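Epoxide hydrolase (Aspergillus niger, PDB 3G02) probably catalyses the hydrolysis of epoxides to diols, using an alpha/beta hydrolase fold, here in a variant evolved for enantioselectivity. Local coordinates at residues N83-F88 with I128-R133; T90-L95 with D175-D180; F103-D108 with T137-P142; G199-V204 with K333-H338; C217-P222 with I358-N363. The protein carries 9 engineered substitutions. All blocks are in the same frame, centred on the assembly; numbering follows the deposited sequence.

Interaction 1: residues N83-F88 with I128-R133; sequences NSFPQF and ILQLFR
The carbonyl oxygen Ser-84 O is gripped by two N-H groups of one guanidinium, that of Arg-133. The bond from Arg-133 NH1 to Ser-84 O carries the weight: 2.6 Å long, almost straight at 171°, and lying in both the carbonyl plane and the guanidinium plane. Arg-133 NH2 adds only a weak, bent bond to Ser-84 O at 3.3 Å. The same cation also lies flat on the Phe-85 ring, with the planes 6° apart and Arg-133 CZ 3.7 Å from the ring centroid. One flat group thus spends its edge on a hydrogen bond and one face on a cation-pi stack, which together fix its rotation. Arg-133 reaches this place with CG anti to the backbone N (chi1 -173°) and a bend at chi3. Gln-130 OE1 accepts weakly from Arg-133 NH2, an oxygen that probably steadies the charge, while Gln-130 NE2 is bonded to Glu-134 one turn further on. Beside the stack, Leu-129 CB meets Phe-85 CE1 obliquely at 3.5 Å. The contact ties the loop leading into edge strand 87-92 to helix 126-135, whose Leu-129 and Phe-132 pack on Leu-102 of strand 95-102 and Leu-145 of strand 143-148, while Leu-131 touches helix 382-396.

Interaction 2: residues T90-L95 with D175-D180; sequences TEIEGL and DQLMKD
Ile-92 carries CG1 anti to its carbonyl carbon (chi1 -66°) and a nearly extended chi2, so that CD1 is delivered to the helix, while Leu-177, with CG anti to its backbone N (chi1 172°), offers its CA and CB. The two side chains cross at about a right angle, Ile-92 CD1 resting 3.8 Å from Leu-177 CB. The other branch, Ile-92 CG2, meets the aliphatic part of Gln-176, coming 4.0 Å from Gln-176 CG. Thr-90 has OG1 anti to the backbone N (chi1 -168°), which puts CG2 in the crowded position facing Leu-177 CD1 and OG1 toward a water. That water accepts from Thr-90 OG1 at 2.6 Å and donates to Glu-91 O and Asp-180 OD2. No direct hydrogen bond joins the segments; this water bridges them beside an apolar core. Gln-176, bent at chi2, donates from NE2 to Asp-180 OD1 at 2.8 Å, approaching from above the carboxylate plane; both carboxylate oxygens therefore have a donor. A type I' turn, Ile-92 to Leu-95, leads into strand 95-102. These contacts pack edge strand 87-92 of the hairpin against the C-terminal part of helix 167-180, whose Leu-177 also lies on Phe-99 and on Val-146 of strand 143-148.

Interaction 3: residues F103-D108 with T137-P142; sequences FSERED and TPETLP
Thr-137 opens a tight turn in which its carbonyl oxygen accepts from both Thr-140 N and Leu-141 N, and this compact loop leads into strand 143-148 of the alpha/beta hydrolase sheet. Facing it, Ser-104 heads an ST turn, its OG accepting from Arg-106 N at 2.9 Å. Pro-138 is next: its carbonyl oxygen takes the N-H of Glu-105 at 2.8 Å, a nearly straight bond (169°) whose donor stands above the carbonyl plane. Its ring lies alongside the Glu-105 side chain, pointing the same way, with Pro-138 CB 3.4 Å from Glu-105 OE2. Glu-139 follows in the same direction, its carboxylate turned 61° from that of Glu-105, with Glu-139 OE2 4.1 Å from Glu-105 OE1; such like charges would be expected to repel mildly and perhaps raise one pKa. The carbonyl of Glu-139 abuts the Arg-106 chain, 3.1 Å from O to CG. Arg-106, bent at chi2 and chi3, holds Asp-108 OD2 over one face of its guanidinium, a salt bridge of charge alone. Leu-141 O receives the shortest bond, from Ser-104 OG at 2.6 Å, in the carbonyl plane and on a lone pair; in the conformer described, Leu-141 CD2 lies against the Ser-104 backbone. At Pro-142, a water donates to the carbonyl oxygen O at 2.8 Å and accepts weakly from Arg-106 NH2.

Interaction 4: residues G199-V204 with K333-H338; sequences GRLLGV and KELYIH. With FMT (formic acid), chain D.
Arg-200 and Ile-337 cross obliquely, and the flat guanidinium of the first is roofed on one face by the methyl of the second, with Ile-337 CD1 3.7 Å above the plane, over its centre. The edge does the polar work. Arg-200 NH1 donates to Leu-335 O at 2.9 Å, with the acceptor in the guanidinium plane, and has Thr-361 O as a second acceptor. NE donates to O2 of a formic acid, probably from the crystallisation liquor, at 2.7 Å; NH2 adds a weak bond to that O2. A bend at chi3 (-68°) turns the group into this position. Leu-201 and Leu-335 lie side by side, pointing the same way, their CD2 atoms 3.9 Å apart. Val-204 fits its CG2 against the Leu-335 carbonyl, and Gly-203, without a side chain, lets Ile-337 come close. A water links Gly-203 O to His-338 N. Helix 194-205, bound here to the type I turn entering short strand 337-338, probably follows the nucleophile elbow, as the corresponding helix does in alpha/beta hydrolases.

Interaction 5: residues C217-P222 with I358-N363; sequences CNMSAP and IATTGN. Engineered in segment 217-222: Asn-218 (natural residue Ala), Ser-220 (natural residue Arg). With FMT (formic acid), chain D.
Cys-217 starts 217-222 with its side chain directed at 358-363, CB lying 4.4 Å from Ile-358 CG1 in a loose apolar touch. Its side chain is about 10 Å from those of the predicted catalytic residues Asp-193 and His-375, which places this end of the contact near, but not in, the probable active site. Asn-218, an engineered residue, contributes its backbone: Asn-218 N donates to formic acid O1 at 2.9 Å. Met-219 makes the largest share of 217-222. Its CG occupies the crowded position between the backbone N and the carbonyl carbon (chi1 74°), and a bend at chi3 brings the thioether end against the turn. There SD lies 3.7 Å from Thr-361 CG2, and CE stands 3.8 Å from Thr-360 OG1, the side chains of Met-219 and Thr-360 crossing at about a right angle. Pro-222 closes the segment with CB 4.0 Å from the same Thr-360 OG1. Within 358-363, Ile-358 O is gripped twice by Thr-361, through its N at 3.0 Å and its OG1 at 2.7 Å. Thr-360 OG1 is held by Trp-357 O and Gln-332 NE2, so a thioether and a proline ring meet a threonine methyl and an already bonded hydroxyl, cohering by van der Waals contact without a hydrogen bond between the segments.

The five contacts are spread around one mixed eight-stranded sheet. Interactions 1 and 2 share edge strand 87-92, their centres 21 Å apart. Interaction 3 lies in loops flanking strands 95-102, 110-115 and 143-148, and touches 1 through Phe-132 with Leu-141 and Phe-88 with Phe-103. Interactions 4 and 5 lie near the other edge, centres 11 Å apart, joined by a probable hydrogen bond from Asn-363 N to Ile-337 O and by a shared formic acid. Asp-175 packing on Leu-202 connects 2 with 4. Along the chain, 1 crosses 2 and 3, 3 nests inside 2, and 4 crosses 5; interactions 1 to 3 close before 4 and 5 open, so the N-terminal and C-terminal parts of the sheet are tied largely separately.

Interaction 1: residues N83-F88 with I128-R133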
# COMPACT_ATOMS: atom_id res chain seq x y z
N ASN A 83 -13.84 -12.27 27.05
CA ASN A 83 -15.08 -12.77 27.63
C ASN A 83 -15.31 -12.35 29.09
O ASN A 83 -16.32 -12.72 29.69
CB ASN A 83 -15.14 -14.29 27.48
CG ASN A 83 -15.30 -14.72 26.03
OD1 ASN A 83 -15.91 -14.01 25.23
ND2 ASN A 83 -14.76 -15.88 25.70
N SER A 84 -14.38 -11.57 29.64
CA SER A 84 -14.49 -11.08 31.01
C SER A 84 -15.46 -9.90 31.17
O SER A 84 -15.83 -9.55 32.29
CB SER A 84 -13.11 -10.71 31.58
OG SER A 84 -12.56 -9.57 30.94
N PHE A 85 -15.85 -9.30 30.05
CA PHE A 85 -16.82 -8.20 30.05
C PHE A 85 -18.08 -8.61 29.31
O PHE A 85 -18.02 -9.49 28.44
CB PHE A 85 -16.22 -6.95 29.40
CG PHE A 85 -15.20 -6.25 30.26
CD1 PHE A 85 -15.59 -5.25 31.15
CD2 PHE A 85 -13.86 -6.61 30.20
CE1 PHE A 85 -14.64 -4.60 31.95
CE2 PHE A 85 -12.91 -5.97 31.00
CZ PHE A 85 -13.30 -4.97 31.87
N PRO A 86 -19.23 -8.00 29.64
CA PRO A 86 -20.46 -8.31 28.91
C PRO A 86 -20.31 -7.99 27.42
O PRO A 86 -19.87 -6.89 27.07
CB PRO A 86 -21.51 -7.39 29.55
CG PRO A 86 -20.97 -7.12 30.92
CD PRO A 86 -19.48 -7.02 30.72
N GLN A 87 -20.64 -8.96 26.57
CA GLN A 87 -20.70 -8.76 25.12
C GLN A 87 -22.04 -9.25 24.61
O GLN A 87 -22.61 -10.21 25.14
CB GLN A 87 -19.61 -9.53 24.39
CG GLN A 87 -18.18 -9.20 24.76
CD GLN A 87 -17.22 -10.13 24.07
OE1 GLN A 87 -16.81 -9.88 22.94
NE2 GLN A 87 -16.88 -11.24 24.72
N PHE A 88 -22.53 -8.61 23.55
CA PHE A 88 -23.80 -8.96 22.93
C PHE A 88 -23.71 -8.78 21.43
O PHE A 88 -22.80 -8.14 20.92
CB PHE A 88 -24.93 -8.08 23.47
CG PHE A 88 -25.01 -8.03 24.97
CD1 PHE A 88 -24.28 -7.09 25.69
CD2 PHE A 88 -25.83 -8.92 25.66
CE1 PHE A 88 -24.35 -7.04 27.08
CE2 PHE A 88 -25.92 -8.88 27.05
CZ PHE A 88 -25.18 -7.94 27.76
N ILE A 128 -10.22 0.94 29.85
CA ILE A 128 -11.16 1.93 30.41
C ILE A 128 -12.36 1.26 31.09
O ILE A 128 -12.77 1.65 32.18
CB ILE A 128 -11.58 2.98 29.36
CG1 ILE A 128 -10.42 3.95 29.11
CG2 ILE A 128 -12.85 3.73 29.81
CD1 ILE A 128 -10.64 4.95 27.99
N LEU A 129 -12.94 0.25 30.44
CA LEU A 129 -14.02 -0.52 31.05
C LEU A 129 -13.60 -1.12 32.39
O LEU A 129 -14.37 -1.11 33.36
CB LEU A 129 -14.55 -1.60 30.11
CG LEU A 129 -15.23 -1.14 28.81
CD1 LEU A 129 -15.79 -2.35 28.08
CD2 LEU A 129 -16.31 -0.11 29.06
N GLN A 130 -12.37 -1.63 32.45
CA GLN A 130 -11.83 -2.22 33.68
C GLN A 130 -11.76 -1.19 34.80
O GLN A 130 -12.15 -1.47 35.93
CB GLN A 130 -10.46 -2.85 33.42
CG GLN A 130 -9.83 -3.51 34.66
CD GLN A 130 -10.64 -4.70 35.19
OE1 GLN A 130 -11.28 -5.43 34.42
NE2 GLN A 130 -10.59 -4.91 36.50
N LEU A 131 -11.27 0.01 34.48
CA LEU A 131 -11.20 1.09 35.46
C LEU A 131 -12.59 1.40 36.02
O LEU A 131 -12.76 1.52 37.23
CB LEU A 131 -10.56 2.34 34.85
CG LEU A 131 -9.08 2.27 34.49
CD1 LEU A 131 -8.70 3.47 33.65
CD2 LEU A 131 -8.19 2.17 35.73
N PHE A 132 -13.58 1.49 35.14
CA PHE A 132 -14.96 1.74 35.58
C PHE A 132 -15.50 0.64 36.48
O PHE A 132 -16.11 0.93 37.52
CB PHE A 132 -15.89 1.97 34.38
CG PHE A 132 -15.92 3.39 33.90
CD1 PHE A 132 -16.59 4.37 34.63
CD2 PHE A 132 -15.29 3.75 32.72
CE1 PHE A 132 -16.63 5.69 34.20
CE2 PHE A 132 -15.33 5.07 32.27
CZ PHE A 132 -16.00 6.05 33.01
N ARG A 133 -15.28 -0.62 36.09
CA ARG A 133 -15.76 -1.77 36.87
C ARG A 133 -15.08 -1.87 38.24
O ARG A 133 -15.68 -2.34 39.20
CB ARG A 133 -15.58 -3.07 36.08
CG ARG A 133 -16.21 -4.29 36.74
CD ARG A 133 -16.43 -5.41 35.76
NE ARG A 133 -15.17 -6.00 35.30
CZ ARG A 133 -15.09 -7.00 34.42
NH1 ARG A 133 -16.20 -7.51 33.90
NH2 ARG A 133 -13.91 -7.48 34.06

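Interaction 2: residues T90-L95 with D175-D180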
# COMPACT_ATOMS: atom_id res chain seq x y z
N THR A 90 -26.61 -7.71 18.20
CA THR A 90 -27.96 -7.42 17.77
C THR A 90 -27.93 -7.21 16.27
O THR A 90 -26.87 -6.91 15.70
CB THR A 90 -28.55 -6.19 18.50
OG1 THR A 90 -29.96 -6.11 18.25
CG2 THR A 90 -27.88 -4.89 18.07
N GLU A 91 -29.07 -7.39 15.62
CA GLU A 91 -29.14 -7.21 14.18
C GLU A 91 -29.69 -5.84 13.82
O GLU A 91 -30.77 -5.45 14.27
CB GLU A 91 -29.93 -8.33 13.51
CG GLU A 91 -29.21 -9.67 13.58
CD GLU A 91 -29.42 -10.53 12.34
OE1 GLU A 91 -29.04 -11.72 12.37
OE2 GLU A 91 -29.97 -10.02 11.34
N ILE A 92 -28.93 -5.12 13.01
CA ILE A 92 -29.32 -3.80 12.54
C ILE A 92 -29.13 -3.78 11.03
O ILE A 92 -28.03 -4.02 10.53
CB ILE A 92 -28.48 -2.68 13.22
CG1 ILE A 92 -28.80 -2.62 14.72
CG2 ILE A 92 -28.76 -1.33 12.57
CD1 ILE A 92 -27.74 -1.94 15.56
N GLU A 93 -30.22 -3.51 10.31
CA GLU A 93 -30.22 -3.49 8.84
C GLU A 93 -29.62 -4.76 8.21
O GLU A 93 -28.94 -4.70 7.19
CB GLU A 93 -29.51 -2.23 8.31
CG GLU A 93 -30.21 -0.94 8.69
CD GLU A 93 -29.46 0.31 8.27
OE1 GLU A 93 -28.59 0.24 7.38
OE2 GLU A 93 -29.77 1.39 8.83
N GLY A 94 -29.87 -5.90 8.85
CA GLY A 94 -29.37 -7.18 8.36
C GLY A 94 -27.92 -7.46 8.71
O GLY A 94 -27.38 -8.51 8.35
N LEU A 95 -27.28 -6.53 9.41
CA LEU A 95 -25.90 -6.72 9.87
C LEU A 95 -25.90 -7.17 11.32
O LEU A 95 -26.67 -6.66 12.13
CB LEU A 95 -25.09 -5.43 9.73
CG LEU A 95 -25.01 -4.73 8.37
CD1 LEU A 95 -24.21 -3.45 8.47
CD2 LEU A 95 -24.43 -5.65 7.31
N ASP A 175 -26.27 5.04 15.84
CA ASP A 175 -27.46 5.72 16.36
C ASP A 175 -28.59 4.72 16.61
O ASP A 175 -29.26 4.77 17.65
CB ASP A 175 -27.92 6.83 15.42
CG ASP A 175 -29.22 7.47 15.86
OD1 ASP A 175 -29.21 8.26 16.82
OD2 ASP A 175 -30.25 7.20 15.21
N GLN A 176 -28.80 3.80 15.67
CA GLN A 176 -29.84 2.77 15.82
C GLN A 176 -29.55 1.85 17.01
O GLN A 176 -30.46 1.48 17.75
CB GLN A 176 -30.00 1.96 14.53
CG GLN A 176 -31.27 1.10 14.49
CD GLN A 176 -32.54 1.91 14.76
OE1 GLN A 176 -32.83 2.89 14.06
NE2 GLN A 176 -33.31 1.50 15.77
N LEU A 177 -28.28 1.48 17.19
CA LEU A 177 -27.89 0.65 18.32
C LEU A 177 -28.25 1.33 19.63
O LEU A 177 -28.84 0.71 20.51
CB LEU A 177 -26.39 0.35 18.27
CG LEU A 177 -25.79 -0.36 19.49
CD1 LEU A 177 -26.37 -1.76 19.67
CD2 LEU A 177 -24.27 -0.41 19.38
N MET A 178 -27.89 2.61 19.75
CA MET A 178 -28.16 3.37 20.98
C MET A 178 -29.66 3.50 21.23
O MET A 178 -30.11 3.38 22.37
CB MET A 178 -27.47 4.73 20.95
CG MET A 178 -25.94 4.66 20.97
SD MET A 178 -25.29 3.72 22.37
CE MET A 178 -25.12 5.01 23.60
N LYS A 179 -30.43 3.72 20.17
CA LYS A 179 -31.89 3.77 20.28
C LYS A 179 -32.47 2.42 20.72
O LYS A 179 -33.33 2.36 21.61
CB LYS A 179 -32.53 4.23 18.97
CG LYS A 179 -32.37 5.72 18.73
CD LYS A 179 -32.81 6.12 17.33
CE LYS A 179 -32.79 7.63 17.19
NZ LYS A 179 -32.87 8.07 15.76
N ASP A 180 -31.98 1.34 20.11
CA ASP A 180 -32.39 -0.02 20.46
C ASP A 180 -32.13 -0.36 21.92
O ASP A 180 -32.90 -1.10 22.53
CB ASP A 180 -31.67 -1.03 19.56
CG ASP A 180 -32.22 -1.07 18.15
OD1 ASP A 180 -33.18 -0.32 17.85
OD2 ASP A 180 -31.68 -1.84 17.34
O HOH W 1 -31.25 -4.41 16.72

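Interaction 3: residues F103-D108 with T137-P142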
# COMPACT_ATOMS: atom_id res chain seq x y z
N PHE A 103 -23.44 -1.81 31.59
CA PHE A 103 -24.71 -1.15 31.83
C PHE A 103 -24.91 -0.85 33.31
O PHE A 103 -24.71 -1.72 34.16
CB PHE A 103 -25.88 -2.00 31.32
CG PHE A 103 -25.94 -2.11 29.82
CD1 PHE A 103 -26.20 -0.99 29.03
CD2 PHE A 103 -25.74 -3.34 29.20
CE1 PHE A 103 -26.26 -1.09 27.64
CE2 PHE A 103 -25.80 -3.45 27.81
CZ PHE A 103 -26.06 -2.33 27.04
N SER A 104 -25.30 0.38 33.59
CA SER A 104 -25.65 0.77 34.95
C SER A 104 -27.05 0.28 35.29
O SER A 104 -27.88 0.06 34.40
CB SER A 104 -25.58 2.28 35.08
OG SER A 104 -25.93 2.69 36.40
N GLU A 105 -27.31 0.08 36.58
CA GLU A 105 -28.65 -0.21 37.07
C GLU A 105 -29.38 1.08 37.45
O GLU A 105 -30.55 1.06 37.82
CB GLU A 105 -28.60 -1.18 38.26
CG GLU A 105 -28.34 -2.63 37.88
CD GLU A 105 -28.10 -3.53 39.09
OE1 GLU A 105 -28.48 -3.15 40.22
OE2 GLU A 105 -27.53 -4.63 38.90
N ARG A 106 -28.67 2.21 37.35
CA ARG A 106 -29.24 3.52 37.63
C ARG A 106 -30.11 4.02 36.47
O ARG A 106 -29.72 3.90 35.30
CB ARG A 106 -28.15 4.56 37.92
CG ARG A 106 -27.37 4.31 39.20
CD ARG A 106 -27.28 5.57 40.05
NE ARG A 106 -26.44 6.61 39.48
CZ ARG A 106 -26.39 7.87 39.91
NH1 ARG A 106 -27.16 8.27 40.92
NH2 ARG A 106 -25.59 8.75 39.32
N GLU A 107 -31.27 4.58 36.80
CA GLU A 107 -32.17 5.13 35.80
C GLU A 107 -31.68 6.48 35.26
O GLU A 107 -32.06 6.88 34.15
CB GLU A 107 -33.59 5.25 36.36
CG GLU A 107 -34.70 5.36 35.31
CD GLU A 107 -34.85 4.12 34.44
OE1 GLU A 107 -35.20 4.27 33.25
OE2 GLU A 107 -34.62 2.99 34.93
N ASP A 108 -30.83 7.16 36.03
CA ASP A 108 -30.29 8.46 35.62
C ASP A 108 -28.93 8.37 34.91
O ASP A 108 -28.31 9.39 34.62
CB ASP A 108 -30.21 9.42 36.82
CG ASP A 108 -29.24 8.95 37.90
OD1 ASP A 108 -28.82 9.80 38.72
OD2 ASP A 108 -28.88 7.76 37.93
N THR A 137 -20.04 -0.08 41.22
CA THR A 137 -20.88 -1.26 41.09
C THR A 137 -21.98 -0.91 40.08
O THR A 137 -22.12 0.26 39.72
CB THR A 137 -21.52 -1.68 42.42
OG1 THR A 137 -22.52 -0.72 42.80
CG2 THR A 137 -20.46 -1.79 43.53
N PRO A 138 -22.76 -1.91 39.61
CA PRO A 138 -23.88 -1.56 38.73
C PRO A 138 -24.84 -0.54 39.35
O PRO A 138 -25.45 0.26 38.64
CB PRO A 138 -24.58 -2.91 38.51
CG PRO A 138 -23.49 -3.92 38.68
CD PRO A 138 -22.65 -3.37 39.80
N GLU A 139 -24.94 -0.56 40.68
CA GLU A 139 -25.79 0.36 41.43
C GLU A 139 -25.25 1.80 41.43
O GLU A 139 -26.02 2.76 41.53
CB GLU A 139 -25.98 -0.13 42.87
CG GLU A 139 -26.67 -1.49 43.02
CD GLU A 139 -25.71 -2.68 43.07
OE1 GLU A 139 -24.53 -2.53 42.69
OE2 GLU A 139 -26.14 -3.77 43.50
N THR A 140 -23.93 1.96 41.32
CA THR A 140 -23.31 3.28 41.43
C THR A 140 -22.74 3.86 40.12
O THR A 140 -22.47 5.06 40.05
CB THR A 140 -22.21 3.32 42.53
OG1 THR A 140 -21.16 2.42 42.18
CG2 THR A 140 -22.79 2.91 43.87
N LEU A 141 -22.57 3.01 39.12
CA LEU A 141 -22.03 3.42 37.82
C LEU A 141 -22.85 4.58 37.24
O LEU A 141 -24.05 4.43 37.03
CB LEU A 141 -21.99 2.23 36.85
CG LEU A 141 -21.21 2.36 35.54
CD1 LEU A 141 -19.70 2.45 35.78
CD2 LEU A 141 -21.52 1.17 34.65
N PRO A 142 -22.20 5.74 37.01
CA PRO A 142 -22.92 6.93 36.54
C PRO A 142 -23.26 6.92 35.05
O PRO A 142 -24.07 7.73 34.61
CB PRO A 142 -21.95 8.06 36.86
CG PRO A 142 -20.60 7.44 36.76
CD PRO A 142 -20.76 6.00 37.18
O HOH W 2 -25.04 9.66 36.42

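Interaction 4: residues G199-V204 with K333-H338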
# COMPACT_ATOMS: atom_id res chain seq x y z
N GLY A 199 -18.49 9.98 14.91
CA GLY A 199 -18.97 10.83 16.00
C GLY A 199 -19.37 12.24 15.56
O GLY A 199 -20.37 12.78 16.04
N ARG A 200 -18.58 12.83 14.66
CA ARG A 200 -18.90 14.14 14.10
C ARG A 200 -20.25 14.11 13.39
O ARG A 200 -21.09 14.99 13.61
CB ARG A 200 -17.79 14.61 13.15
CG ARG A 200 -18.06 15.98 12.51
CD ARG A 200 -16.84 16.54 11.79
NE ARG A 200 -15.77 16.90 12.72
CZ ARG A 200 -15.66 18.07 13.34
NH1 ARG A 200 -16.55 19.03 13.14
NH2 ARG A 200 -14.64 18.28 14.17
N LEU A 201 -20.46 13.10 12.55
CA LEU A 201 -21.72 12.96 11.81
C LEU A 201 -22.91 12.78 12.75
O LEU A 201 -23.99 13.33 12.51
CB LEU A 201 -21.64 11.82 10.80
CG LEU A 201 -20.66 11.96 9.64
CD1 LEU A 201 -20.64 10.69 8.82
CD2 LEU A 201 -20.99 13.16 8.76
N LEU A 202 -22.71 12.02 13.82
CA LEU A 202 -23.74 11.86 14.85
C LEU A 202 -24.07 13.20 15.52
O LEU A 202 -25.24 13.54 15.70
CB LEU A 202 -23.32 10.81 15.88
CG LEU A 202 -23.28 9.38 15.35
CD1 LEU A 202 -22.50 8.46 16.27
CD2 LEU A 202 -24.68 8.84 15.11
N GLY A 203 -23.03 13.96 15.86
CA GLY A 203 -23.22 15.29 16.45
C GLY A 203 -23.95 16.24 15.51
O GLY A 203 -24.82 17.00 15.94
N VAL A 204 -23.61 16.16 14.23
CA VAL A 204 -24.15 17.07 13.21
C VAL A 204 -25.62 16.78 12.85
O VAL A 204 -26.43 17.71 12.75
CB VAL A 204 -23.26 17.05 11.93
CG1 VAL A 204 -23.94 17.76 10.76
CG2 VAL A 204 -21.91 17.69 12.23
N LYS A 333 -18.42 24.57 8.23
CA LYS A 333 -19.76 24.82 7.70
C LYS A 333 -20.70 23.65 7.98
O LYS A 333 -21.22 23.52 9.09
CB LYS A 333 -19.69 25.14 6.20
CG LYS A 333 -19.12 26.51 5.86
CD LYS A 333 -20.22 27.56 5.77
CE LYS A 333 -19.65 28.94 5.46
NZ LYS A 333 -19.01 29.57 6.65
N GLU A 334 -20.92 22.80 6.98
CA GLU A 334 -21.92 21.74 7.06
C GLU A 334 -21.67 20.69 8.15
O GLU A 334 -22.62 20.10 8.68
CB GLU A 334 -22.15 21.07 5.69
CG GLU A 334 -20.91 20.43 5.04
CD GLU A 334 -20.18 21.35 4.07
OE1 GLU A 334 -20.31 22.59 4.18
OE2 GLU A 334 -19.46 20.82 3.19
N LEU A 335 -20.40 20.46 8.48
CA LEU A 335 -20.04 19.45 9.49
C LEU A 335 -19.60 20.04 10.83
O LEU A 335 -18.97 19.36 11.65
CB LEU A 335 -18.98 18.49 8.94
CG LEU A 335 -19.32 17.69 7.67
CD1 LEU A 335 -18.17 16.77 7.31
CD2 LEU A 335 -20.62 16.91 7.82
N TYR A 336 -19.95 21.31 11.06
CA TYR A 336 -19.72 21.97 12.34
C TYR A 336 -20.59 21.32 13.41
O TYR A 336 -21.79 21.13 13.22
CB TYR A 336 -20.06 23.46 12.22
CG TYR A 336 -19.71 24.31 13.42
CD1 TYR A 336 -18.49 24.98 13.49
CD2 TYR A 336 -20.61 24.48 14.47
CE1 TYR A 336 -18.16 25.77 14.59
CE2 TYR A 336 -20.30 25.28 15.57
CZ TYR A 336 -19.08 25.92 15.62
OH TYR A 336 -18.76 26.71 16.71
N ILE A 337 -19.98 20.97 14.54
CA ILE A 337 -20.72 20.38 15.65
C ILE A 337 -21.28 21.50 16.53
O ILE A 337 -20.54 22.16 17.26
CB ILE A 337 -19.85 19.41 16.50
CG1 ILE A 337 -19.26 18.31 15.61
CG2 ILE A 337 -20.68 18.81 17.63
CD1 ILE A 337 -18.09 17.56 16.23
N HIS A 338 -22.59 21.70 16.45
CA HIS A 338 -23.25 22.77 17.21
C HIS A 338 -23.54 22.38 18.66
O HIS A 338 -23.66 23.25 19.53
CB HIS A 338 -24.53 23.22 16.50
CG HIS A 338 -24.29 23.91 15.20
ND1 HIS A 338 -23.97 25.25 15.12
CD2 HIS A 338 -24.30 23.45 13.93
CE1 HIS A 338 -23.80 25.58 13.85
NE2 HIS A 338 -24.00 24.51 13.11
C FMT D . -13.22 14.29 12.92
O1 FMT D . -12.14 13.81 12.58
O2 FMT D . -13.43 15.50 13.04
O HOH W 3 -24.65 19.83 15.78

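Interaction 5: residues C217-P222 with I358-N363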
# COMPACT_ATOMS: atom_id res chain seq x y z
N CYS A 217 -8.91 14.58 15.43
CA CYS A 217 -9.59 15.38 14.42
C CYS A 217 -8.81 15.34 13.11
O CYS A 217 -7.62 15.65 13.08
CB CYS A 217 -9.78 16.83 14.88
SG CYS A 217 -10.71 17.85 13.69
N ASN A 218 -9.51 14.97 12.04
CA ASN A 218 -8.91 14.70 10.73
C ASN A 218 -8.83 15.93 9.81
O ASN A 218 -8.47 15.82 8.63
CB ASN A 218 -9.70 13.58 10.04
CG ASN A 218 -8.93 12.90 8.92
OD1 ASN A 218 -9.52 12.50 7.91
ND2 ASN A 218 -7.62 12.76 9.09
N MET A 219 -9.16 17.10 10.36
CA MET A 219 -9.23 18.35 9.58
C MET A 219 -7.89 18.78 8.98
O MET A 219 -6.82 18.42 9.48
CB MET A 219 -9.75 19.48 10.47
CG MET A 219 -8.73 19.99 11.49
SD MET A 219 -9.34 21.29 12.57
CE MET A 219 -9.49 22.65 11.41
N SER A 220 -7.97 19.55 7.89
CA SER A 220 -6.81 20.26 7.36
C SER A 220 -6.87 21.72 7.84
O SER A 220 -7.78 22.09 8.59
CB SER A 220 -6.78 20.19 5.83
OG SER A 220 -8.00 20.63 5.27
N ALA A 221 -5.90 22.53 7.43
CA ALA A 221 -5.84 23.94 7.83
C ALA A 221 -7.13 24.70 7.51
O ALA A 221 -7.64 24.59 6.39
CB ALA A 221 -4.64 24.63 7.19
N PRO A 222 -7.67 25.44 8.49
CA PRO A 222 -8.90 26.22 8.26
C PRO A 222 -8.65 27.42 7.35
O PRO A 222 -7.80 28.26 7.66
CB PRO A 222 -9.30 26.66 9.67
CG PRO A 222 -8.04 26.66 10.45
CD PRO A 222 -7.17 25.59 9.87
N ILE A 358 -9.22 23.23 15.97
CA ILE A 358 -10.33 22.37 16.38
C ILE A 358 -11.57 23.20 16.76
O ILE A 358 -12.70 22.81 16.46
CB ILE A 358 -9.90 21.44 17.54
CG1 ILE A 358 -8.77 20.52 17.08
CG2 ILE A 358 -11.08 20.62 18.07
CD1 ILE A 358 -7.94 19.92 18.19
N ALA A 359 -11.33 24.35 17.38
CA ALA A 359 -12.40 25.26 17.79
C ALA A 359 -13.25 25.78 16.63
O ALA A 359 -14.41 26.15 16.83
CB ALA A 359 -11.82 26.42 18.59
N THR A 360 -12.68 25.81 15.42
CA THR A 360 -13.41 26.27 14.24
C THR A 360 -14.40 25.23 13.72
O THR A 360 -15.21 25.52 12.84
CB THR A 360 -12.46 26.65 13.07
OG1 THR A 360 -11.87 25.46 12.52
CG2 THR A 360 -11.37 27.60 13.52
N THR A 361 -14.34 24.02 14.28
CA THR A 361 -15.10 22.89 13.76
C THR A 361 -16.28 22.47 14.65
O THR A 361 -17.01 21.54 14.33
CB THR A 361 -14.19 21.66 13.52
OG1 THR A 361 -13.87 21.05 14.77
CG2 THR A 361 -12.91 22.06 12.81
N GLY A 362 -16.44 23.16 15.78
CA GLY A 362 -17.54 22.87 16.68
C GLY A 362 -17.63 23.80 17.87
O GLY A 362 -16.76 24.65 18.09
N ASN A 363 -18.71 23.63 18.64
CA ASN A 363 -18.93 24.35 19.88
C ASN A 363 -18.02 23.76 20.97
O ASN A 363 -18.48 23.04 21.87
CB ASN A 363 -20.42 24.26 20.26
CG ASN A 363 -20.75 24.94 21.59
OD1 ASN A 363 -20.09 25.90 22.00
ND2 ASN A 363 -21.77 24.43 22.26
C FMT D . -13.22 14.29 12.92
O1 FMT D . -12.14 13.81 12.58
O2 FMT D . -13.43 15.50 13.04